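Local coordinates for chloramphenicol acetyltransferase (Aliivibrio fischeri, PDB 6PXA) that probably transfers the acetyl group of acetyl-CoA to the 3-hydroxyl of chloramphenicol, as a hexapeptide-repeat acyltransferase that also binds taurocholic acid between two subunits, at the taurocholic acid site and the interface of chains A and B. Numbering follows the deposited sequence. Chains: chain A/B, Chloramphenicol acetyltransferase.

Contact 1: the taurocholic acid site. Residues chain A 65, 88, 91-92, 101-104, 107-108, 116; chain B 10-13, 30, 32, 34. With TCH (taurocholic acid), chain C.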
loop_
_atom_site.group_PDB
_atom_site.type_symbol
_atom_site.label_atom_id
_atom_site.label_comp_id
_atom_site.label_asym_id
_atom_site.label_seq_id
_atom_site.Cartn_x
_atom_site.Cartn_y
_atom_site.Cartn_z
ATOM N N PHE A 65 24.422 20.037 5.094
ATOM C CA PHE A 65 23.086 20.050 5.671
ATOM C C PHE A 65 23.072 20.163 7.188
ATOM O O PHE A 65 22.065 20.612 7.749
ATOM C CB PHE A 65 22.334 18.781 5.248
ATOM C CG PHE A 65 22.529 18.430 3.803
ATOM C CD1 PHE A 65 21.712 18.983 2.829
ATOM C CD2 PHE A 65 23.543 17.567 3.415
ATOM C CE1 PHE A 65 21.892 18.674 1.497
ATOM C CE2 PHE A 65 23.729 17.255 2.084
ATOM C CZ PHE A 65 22.901 17.811 1.123
ATOM N N ALA A 88 13.430 12.481 6.515
ATOM C CA ALA A 88 13.525 13.831 5.914
ATOM C C ALA A 88 12.324 14.726 6.218
ATOM O O ALA A 88 11.965 15.592 5.398
ATOM C CB ALA A 88 13.746 13.785 4.396
ATOM N N GLN A 91 10.078 17.237 4.092
ATOM C CA GLN A 91 10.689 17.293 2.759
ATOM C C GLN A 91 10.479 18.656 2.108
ATOM O O GLN A 91 10.373 18.768 0.884
ATOM C CB GLN A 91 10.164 16.178 1.845
ATOM C CG GLN A 91 10.391 14.795 2.396
ATOM C CD GLN A 91 10.124 13.653 1.410
ATOM O OE1 GLN A 91 10.232 13.814 0.192
ATOM N NE2 GLN A 91 9.781 12.482 1.950
ATOM N N GLY A 92 10.407 19.701 2.928
ATOM C CA GLY A 92 10.315 21.052 2.429
ATOM C C GLY A 92 8.917 21.581 2.186
ATOM O O GLY A 92 8.787 22.767 1.856
ATOM N N PHE A 101 4.359 24.156 -2.477
ATOM C CA PHE A 101 5.255 23.848 -3.595
ATOM C C PHE A 101 6.685 24.247 -3.255
ATOM O O PHE A 101 6.911 25.362 -2.779
ATOM C CB PHE A 101 4.828 24.570 -4.870
ATOM C CG PHE A 101 5.554 24.093 -6.105
ATOM C CD1 PHE A 101 5.157 22.925 -6.753
ATOM C CD2 PHE A 101 6.650 24.782 -6.592
ATOM C CE1 PHE A 101 5.832 22.479 -7.886
ATOM C CE2 PHE A 101 7.322 24.344 -7.729
ATOM C CZ PHE A 101 6.920 23.197 -8.368
ATOM N N PRO A 102 7.675 23.386 -3.521
ATOM C CA PRO A 102 9.092 23.730 -3.228
ATOM C C PRO A 102 9.771 24.495 -4.358
ATOM O O PRO A 102 10.662 23.998 -5.061
ATOM C CB PRO A 102 9.718 22.351 -2.977
ATOM C CG PRO A 102 8.913 21.404 -3.814
ATOM C CD PRO A 102 7.509 21.982 -3.936
ATOM N N PHE A 103 9.346 25.747 -4.536
ATOM C CA PHE A 103 9.935 26.640 -5.532
ATOM C C PHE A 103 11.463 26.591 -5.493
ATOM O O PHE A 103 12.071 26.731 -4.432
ATOM C CB PHE A 103 9.486 28.085 -5.281
ATOM C CG PHE A 103 7.998 28.266 -5.155
ATOM C CD1 PHE A 103 7.202 28.424 -6.288
ATOM C CD2 PHE A 103 7.401 28.326 -3.902
ATOM C CE1 PHE A 103 5.826 28.603 -6.181
ATOM C CE2 PHE A 103 6.028 28.511 -3.780
ATOM C CZ PHE A 103 5.237 28.653 -4.927
ATOM N N SER A 104 12.087 26.411 -6.655
ATOM C CA SER A 104 13.537 26.446 -6.731
ATOM C C SER A 104 14.012 27.880 -6.913
ATOM O O SER A 104 13.353 28.704 -7.556
ATOM C CB SER A 104 14.069 25.568 -7.869
ATOM O OG SER A 104 13.890 26.151 -9.144
ATOM N N GLU A 107 14.624 28.952 -10.463
ATOM C CA GLU A 107 13.402 29.166 -11.216
ATOM C C GLU A 107 12.573 30.325 -10.696
ATOM O O GLU A 107 11.873 30.961 -11.481
ATOM C CB GLU A 107 12.546 27.891 -11.197
ATOM C CG GLU A 107 11.766 27.601 -12.457
ATOM C CD GLU A 107 12.633 27.558 -13.706
ATOM O OE1 GLU A 107 13.668 26.854 -13.685
ATOM O OE2 GLU A 107 12.276 28.232 -14.703
ATOM N N PHE A 108 12.618 30.619 -9.393
ATOM C CA PHE A 108 11.733 31.637 -8.843
ATOM C C PHE A 108 12.449 32.759 -8.094
ATOM O O PHE A 108 11.776 33.587 -7.469
ATOM C CB PHE A 108 10.681 30.984 -7.948
ATOM C CG PHE A 108 9.648 30.213 -8.727
ATOM C CD1 PHE A 108 8.523 30.853 -9.220
ATOM C CD2 PHE A 108 9.829 28.863 -9.005
ATOM C CE1 PHE A 108 7.579 30.158 -9.970
ATOM C CE2 PHE A 108 8.895 28.156 -9.743
ATOM C CZ PHE A 108 7.764 28.806 -10.229
ATOM N N PHE A 116 12.010 23.491 4.777
ATOM C CA PHE A 116 12.306 22.222 5.438
ATOM C C PHE A 116 12.163 22.327 6.953
ATOM O O PHE A 116 12.563 23.319 7.567
ATOM C CB PHE A 116 13.727 21.771 5.089
ATOM C CG PHE A 116 14.128 20.511 5.759
ATOM C CD1 PHE A 116 13.598 19.309 5.360
ATOM C CD2 PHE A 116 15.036 20.528 6.800
ATOM C CE1 PHE A 116 13.960 18.122 5.995
ATOM C CE2 PHE A 116 15.398 19.353 7.431
ATOM C CZ PHE A 116 14.861 18.149 7.017
ATOM N N TRP B 10 16.555 10.377 -5.053
ATOM C CA TRP B 10 15.303 10.992 -4.628
ATOM C C TRP B 10 15.409 12.497 -4.473
ATOM O O TRP B 10 14.420 13.137 -4.104
ATOM C CB TRP B 10 14.805 10.366 -3.316
ATOM C CG TRP B 10 15.845 10.114 -2.276
ATOM C CD1 TRP B 10 16.605 8.975 -2.126
ATOM C CD2 TRP B 10 16.231 10.994 -1.204
ATOM N NE1 TRP B 10 17.444 9.102 -1.034
ATOM C CE2 TRP B 10 17.231 10.322 -0.445
ATOM C CE3 TRP B 10 15.824 12.270 -0.803
ATOM C CZ2 TRP B 10 17.851 10.905 0.679
ATOM C CZ3 TRP B 10 16.423 12.840 0.310
ATOM C CH2 TRP B 10 17.432 12.152 1.047
ATOM N N LEU B 11 16.585 13.072 -4.707
ATOM C CA LEU B 11 16.724 14.515 -4.752
ATOM C C LEU B 11 16.145 15.092 -6.030
ATOM O O LEU B 11 15.929 16.302 -6.104
ATOM C CB LEU B 11 18.195 14.919 -4.637
ATOM C CG LEU B 11 19.034 14.452 -3.431
ATOM C CD1 LEU B 11 20.405 15.050 -3.459
ATOM C CD2 LEU B 11 18.351 14.752 -2.102
ATOM N N GLU B 12 15.871 14.238 -7.013
ATOM C CA GLU B 12 15.481 14.635 -8.355
ATOM C C GLU B 12 13.974 14.575 -8.518
ATOM O O GLU B 12 13.329 13.602 -8.107
ATOM C CB GLU B 12 16.121 13.719 -9.399
ATOM C CG GLU B 12 17.633 13.808 -9.521
ATOM C CD GLU B 12 18.160 12.911 -10.638
ATOM O OE1 GLU B 12 17.599 11.809 -10.836
ATOM O OE2 GLU B 12 19.112 13.318 -11.340
ATOM N N GLY B 13 13.420 15.608 -9.154
ATOM C CA GLY B 13 12.040 15.588 -9.583
ATOM C C GLY B 13 11.933 15.731 -11.093
ATOM O O GLY B 13 12.856 16.246 -11.737
ATOM N N TYR B 30 4.971 23.530 -13.882
ATOM C CA TYR B 30 5.815 23.319 -12.699
ATOM C C TYR B 30 5.488 22.044 -11.929
ATOM O O TYR B 30 6.355 21.515 -11.235
ATOM C CB TYR B 30 5.766 24.561 -11.793
ATOM C CG TYR B 30 6.369 25.778 -12.496
ATOM C CD1 TYR B 30 7.742 25.890 -12.653
ATOM C CD2 TYR B 30 5.569 26.776 -13.023
ATOM C CE1 TYR B 30 8.307 26.961 -13.304
ATOM C CE2 TYR B 30 6.124 27.874 -13.683
ATOM C CZ TYR B 30 7.496 27.958 -13.820
ATOM O OH TYR B 30 8.063 29.034 -14.475
ATOM N N TYR B 32 5.405 18.405 -10.735
ATOM C CA TYR B 32 6.499 17.456 -10.866
ATOM C C TYR B 32 6.158 16.144 -10.171
ATOM O O TYR B 32 5.359 16.095 -9.231
ATOM C CB TYR B 32 7.806 18.004 -10.246
ATOM C CG TYR B 32 7.788 18.070 -8.719
ATOM C CD1 TYR B 32 7.347 19.215 -8.055
ATOM C CD2 TYR B 32 8.205 16.991 -7.944
ATOM C CE1 TYR B 32 7.318 19.277 -6.677
ATOM C CE2 TYR B 32 8.171 17.045 -6.557
ATOM C CZ TYR B 32 7.743 18.191 -5.930
ATOM O OH TYR B 32 7.712 18.272 -4.553
ATOM N N SER B 34 8.291 13.120 -8.174
ATOM C CA SER B 34 9.558 12.697 -7.564
ATOM C C SER B 34 9.443 11.200 -7.289
ATOM O O SER B 34 9.035 10.788 -6.198
ATOM C CB SER B 34 9.855 13.480 -6.290
ATOM O OG SER B 34 8.728 13.475 -5.424
HETATM C C1 TCH C . 16.812 16.864 0.945
HETATM C C2 TCH C . 17.969 17.734 0.330
HETATM C C3 TCH C . 18.038 19.124 1.025
HETATM O O3 TCH C . 18.964 19.906 0.374
HETATM C C4 TCH C . 16.651 19.876 1.050
HETATM C C5 TCH C . 15.488 18.997 1.576
HETATM C C6 TCH C . 14.128 19.747 1.498
HETATM C C7 TCH C . 13.512 19.800 0.038
HETATM O O7 TCH C . 14.240 20.695 -0.733
HETATM C C8 TCH C . 13.506 18.406 -0.631
HETATM C C9 TCH C . 14.953 17.766 -0.580
HETATM C C10 TCH C . 15.449 17.597 0.873
HETATM C C11 TCH C . 14.947 16.444 -1.375
HETATM C C12 TCH C . 14.406 16.527 -2.711
HETATM O O12 TCH C . 15.260 17.221 -3.583
HETATM C C13 TCH C . 12.985 17.339 -2.763
HETATM C C14 TCH C . 13.106 18.537 -2.142
HETATM C C15 TCH C . 11.637 19.177 -2.263
HETATM C C16 TCH C . 11.234 18.800 -3.606
HETATM C C17 TCH C . 12.341 17.881 -4.155
HETATM C C18 TCH C . 11.935 16.453 -2.074
HETATM C C19 TCH C . 14.448 16.732 1.652
HETATM O O1S TCH C . 12.194 23.949 -10.631
HETATM C C20 TCH C . 11.772 16.901 -5.071
HETATM C C21 TCH C . 12.794 15.900 -5.682
HETATM C C22 TCH C . 11.294 17.763 -6.264
HETATM C C23 TCH C . 12.449 18.349 -7.065
HETATM C C24 TCH C . 11.909 19.218 -8.192
HETATM N N24 TCH C . 11.515 20.575 -7.912
HETATM O O24 TCH C . 11.802 18.783 -9.278
HETATM C C25 TCH C . 11.008 21.427 -8.972
HETATM C C26 TCH C . 10.855 22.813 -8.374
HETATM S S26 TCH C . 10.840 24.057 -9.693
HETATM O O2S TCH C . 9.527 23.696 -10.624
HETATM O O3S TCH C . 10.727 25.526 -8.949
#
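Taurocholic acid is anchored at its sulfonate tip and, midway, at the ring-C 12-hydroxyl, in a cleft between chains A and B; 566 of its 719 Å² are hidden by protein. At the tip, the backbone N of A:Ser104 donates to TCH O3S, a sulfonate oxygen, at 2.8 Å, with a nearly straight 165° at the hydrogen. The hydroxyl A:Ser104 OG, tucked between its own backbone N and C, donates to TCH O1S at 3.2 Å. These donors would offset the sulfonate charge only in part. At ring C, TCH O12 donates to the carbonyl B:Leu11 O at 2.8 Å; the donor sits 30° out of the carbonyl plane, off the lone-pair directions.

Aromatic rims also line the sulfonate. A:Phe101 turns its edge to O2S in plane, and A:Phe108 presents its edge to the sulfonate, with A:Phe108 CE2 3.3 Å from TCH O3S. The tip of A:Phe108, CZ, also stands over the centre of the B:Tyr30 ring, tying the two chains together behind the anchor.

Along the tail, B:Tyr32 offers a face: TCH C22 sits 3.7 Å from the B:Tyr32 ring centroid in a CH-pi contact. Its chi1 of 71° places CG between backbone N and C, and the ring edge points toward A:Phe101 CE1. Around the steroid nucleus, B:Leu11 CD2 touches C2 and C11, B:Trp10 CZ3 lies beside ring A at C1, and A:Phe116 meets C6 with CD1. A:Gln91 adds its backbone, A:Gln91 O lying 3.4 Å from TCH C7, while A:Phe65, poorly ordered, approaches the 3-hydroxyl. Acyltransferases of this family place their acceptor in such an inter-subunit cleft, so the bile acid may occupy the acceptor region; the structure alone does not show its role. Against the five-membered ring, A:Pro102 CG packs 3.5 Å from TCH C16.

Contact 2: the interface of chains A and B. Residues chain A 48, 86, 133, 135, 137, 151, 153; chain B 132-133, 150-151.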
loop_
_atom_site.group_PDB
_atom_site.type_symbol
_atom_site.label_atom_id
_atom_site.label_comp_id
_atom_site.label_asym_id
_atom_site.label_seq_id
_atom_site.Cartn_x
_atom_site.Cartn_y
_atom_site.Cartn_z
ATOM N N ARG A 48 13.723 5.486 3.629
ATOM C CA ARG A 48 13.538 6.352 2.478
ATOM C C ARG A 48 13.816 7.793 2.869
ATOM O O ARG A 48 13.478 8.218 3.982
ATOM C CB ARG A 48 12.139 6.197 1.920
ATOM C CG ARG A 48 11.866 4.786 1.503
ATOM C CD ARG A 48 10.734 4.737 0.525
ATOM N NE ARG A 48 10.430 3.363 0.156
ATOM C CZ ARG A 48 9.282 2.984 -0.379
ATOM N NH1 ARG A 48 8.334 3.883 -0.624
ATOM N NH2 ARG A 48 9.085 1.708 -0.682
ATOM N N MET A 86 9.831 6.506 6.716
ATOM C CA MET A 86 9.876 7.738 5.948
ATOM C C MET A 86 10.700 8.754 6.732
ATOM O O MET A 86 10.310 9.150 7.840
ATOM C CB MET A 86 8.465 8.265 5.667
ATOM C CG MET A 86 7.567 7.319 4.826
ATOM S SD MET A 86 8.069 7.060 3.096
ATOM C CE MET A 86 7.478 8.571 2.322
ATOM N N GLU A 133 4.752 -4.071 4.716
ATOM C CA GLU A 133 4.302 -2.857 4.029
ATOM C C GLU A 133 3.702 -1.825 4.986
ATOM O O GLU A 133 2.988 -0.926 4.564
ATOM C CB GLU A 133 3.311 -3.203 2.898
ATOM C CG GLU A 133 3.988 -4.059 1.789
ATOM C CD GLU A 133 3.092 -4.396 0.583
ATOM O OE1 GLU A 133 3.493 -5.283 -0.191
ATOM O OE2 GLU A 133 2.024 -3.779 0.397
ATOM N N MET A 135 4.010 1.576 6.983
ATOM C CA MET A 135 4.763 2.805 6.717
ATOM C C MET A 135 4.850 3.609 8.007
ATOM O O MET A 135 3.818 3.906 8.627
ATOM C CB MET A 135 4.103 3.627 5.600
ATOM C CG MET A 135 4.841 4.923 5.295
ATOM S SD MET A 135 4.149 5.898 3.899
ATOM C CE MET A 135 4.863 5.072 2.474
ATOM N N MET A 137 5.887 7.049 9.676
ATOM C CA MET A 137 6.068 8.414 9.213
ATOM C C MET A 137 7.139 9.100 10.060
ATOM O O MET A 137 7.578 8.570 11.094
ATOM C CB MET A 137 4.715 9.137 9.223
ATOM C CG MET A 137 3.682 8.515 8.263
ATOM S SD MET A 137 4.335 8.297 6.589
ATOM C CE MET A 137 4.586 10.010 6.102
ATOM N N ARG A 151 0.608 -3.205 6.718
ATOM C CA ARG A 151 0.003 -2.110 5.965
ATOM C C ARG A 151 -0.416 -0.957 6.856
ATOM O O ARG A 151 -1.042 -0.017 6.354
ATOM C CB ARG A 151 -1.201 -2.590 5.151
ATOM C CG ARG A 151 -0.820 -3.202 3.812
ATOM C CD ARG A 151 -0.390 -2.166 2.816
ATOM N NE ARG A 151 -0.140 -2.830 1.533
ATOM C CZ ARG A 151 -1.069 -3.094 0.621
ATOM N NH1 ARG A 151 -2.335 -2.700 0.788
ATOM N NH2 ARG A 151 -0.721 -3.727 -0.497
ATOM N N VAL A 153 -0.334 2.543 8.827
ATOM C CA VAL A 153 0.226 3.864 8.501
ATOM C C VAL A 153 0.343 4.603 9.829
ATOM O O VAL A 153 -0.659 5.086 10.369
ATOM C CB VAL A 153 -0.628 4.627 7.477
ATOM C CG1 VAL A 153 0.070 5.951 7.038
ATOM C CG2 VAL A 153 -0.848 3.761 6.300
ATOM N N SER B 132 3.311 10.116 -0.657
ATOM C CA SER B 132 3.851 8.912 -1.266
ATOM C C SER B 132 2.839 7.780 -1.172
ATOM O O SER B 132 2.206 7.583 -0.134
ATOM C CB SER B 132 5.159 8.504 -0.593
ATOM O OG SER B 132 5.756 7.411 -1.292
ATOM N N GLU B 133 2.645 7.081 -2.286
ATOM C CA GLU B 133 1.844 5.857 -2.330
ATOM C C GLU B 133 0.372 6.112 -2.029
ATOM O O GLU B 133 -0.400 5.166 -1.758
ATOM C CB GLU B 133 2.446 4.794 -1.373
ATOM C CG GLU B 133 3.774 4.271 -1.895
ATOM C CD GLU B 133 4.349 3.107 -1.091
ATOM O OE1 GLU B 133 5.560 2.920 -1.199
ATOM O OE2 GLU B 133 3.606 2.389 -0.390
ATOM N N ALA B 150 0.330 10.523 2.736
ATOM C CA ALA B 150 0.955 9.291 2.283
ATOM C C ALA B 150 -0.009 8.136 2.528
ATOM O O ALA B 150 -0.687 8.092 3.560
ATOM C CB ALA B 150 2.280 9.058 3.024
ATOM N N ARG B 151 -0.144 7.258 1.529
ATOM C CA ARG B 151 -0.944 6.028 1.600
ATOM C C ARG B 151 -2.448 6.281 1.657
ATOM O O ARG B 151 -3.221 5.323 1.786
ATOM C CB ARG B 151 -0.541 5.143 2.807
ATOM C CG ARG B 151 0.726 4.291 2.630
ATOM C CD ARG B 151 0.542 3.167 1.598
ATOM N NE ARG B 151 1.802 2.455 1.375
ATOM C CZ ARG B 151 2.328 1.564 2.228
ATOM N NH1 ARG B 151 1.693 1.240 3.350
ATOM N NH2 ARG B 151 3.479 0.962 1.949
HETATM O O HOH W 1 -1.316 1.384 3.648
HETATM O O HOH W 2 8.402 6.704 -1.025
#
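The guanidinium of B:Arg151 has A:Met135 CB over one face, displaced toward the periphery of the group, while A:Glu133 O and the carboxylate carbon of B:Glu133 lie at its edge, in plane. This is part of the contact between two copies in the trimer of a hexapeptide-repeat, left-handed beta-helix acyltransferase, with segments 132-133 and 150-151 of chain B set against chain A. B:Arg151 NH1 donates to the backbone A:Glu133 O at 2.8 Å, almost along the C=O axis (171° at the oxygen), so the carbonyl receives the charged group head-on. In the second shell, A:Arg151 holds A:Glu133 OE2 side-on, NH2 on the syn lone pair and A:Arg151 NE on the anti one, 2.6 Å from A:Glu133 OE2, which should steady A:Glu133. Likewise B:Arg151 NE and NH2 both reach B:Glu133 OE2, NH2 along the syn lone pair and NE from above the carboxylate plane. This salt bridge fixes the rotation of the guanidinium, which the bend at chi2 (-68°) turns toward chain A.

The other oxygen, B:Glu133 OE1, meets A:Arg48 NH1 at 3.0 Å in an interchain salt bridge. It lies at the guanidinium edge, but the carboxylate is approached from above its plane; the two planes are 56° apart. Water 2 joins A:Arg48 NH1 to the hydroxyl of B:Ser132, and water 1 joins B:Arg151 NH1 to A:Arg151 O.

A:Met135, CG anti to its backbone N, carries A:Met135 SD to 3.8 Å from B:Ala150 CB, and A:Met137 CE meets the same methyl. A:Val153 crosses obliquely over the aliphatic stem of B:Arg151, A:Val153 CG2 lying 3.8 Å from B:Arg151 CB.

Contact 1 and contact 2 lie on the same A–B junction, the centres of their C-alpha atoms about 19 Å apart, and have no residue in common. Strand 84-86 leads from one toward the other: A:Met86, at its end, belongs to contact 2, and A:Ala88, in the loop just beyond, to contact 1. Contact 2 joins protein to protein directly, whereas contact 1 is a ligand cleft that exists only where two chains meet. The deposited assembly is a trimer, the usual state of hexapeptide acyltransferases, so the pairing that builds contact 2 should also shape the cleft at each junction.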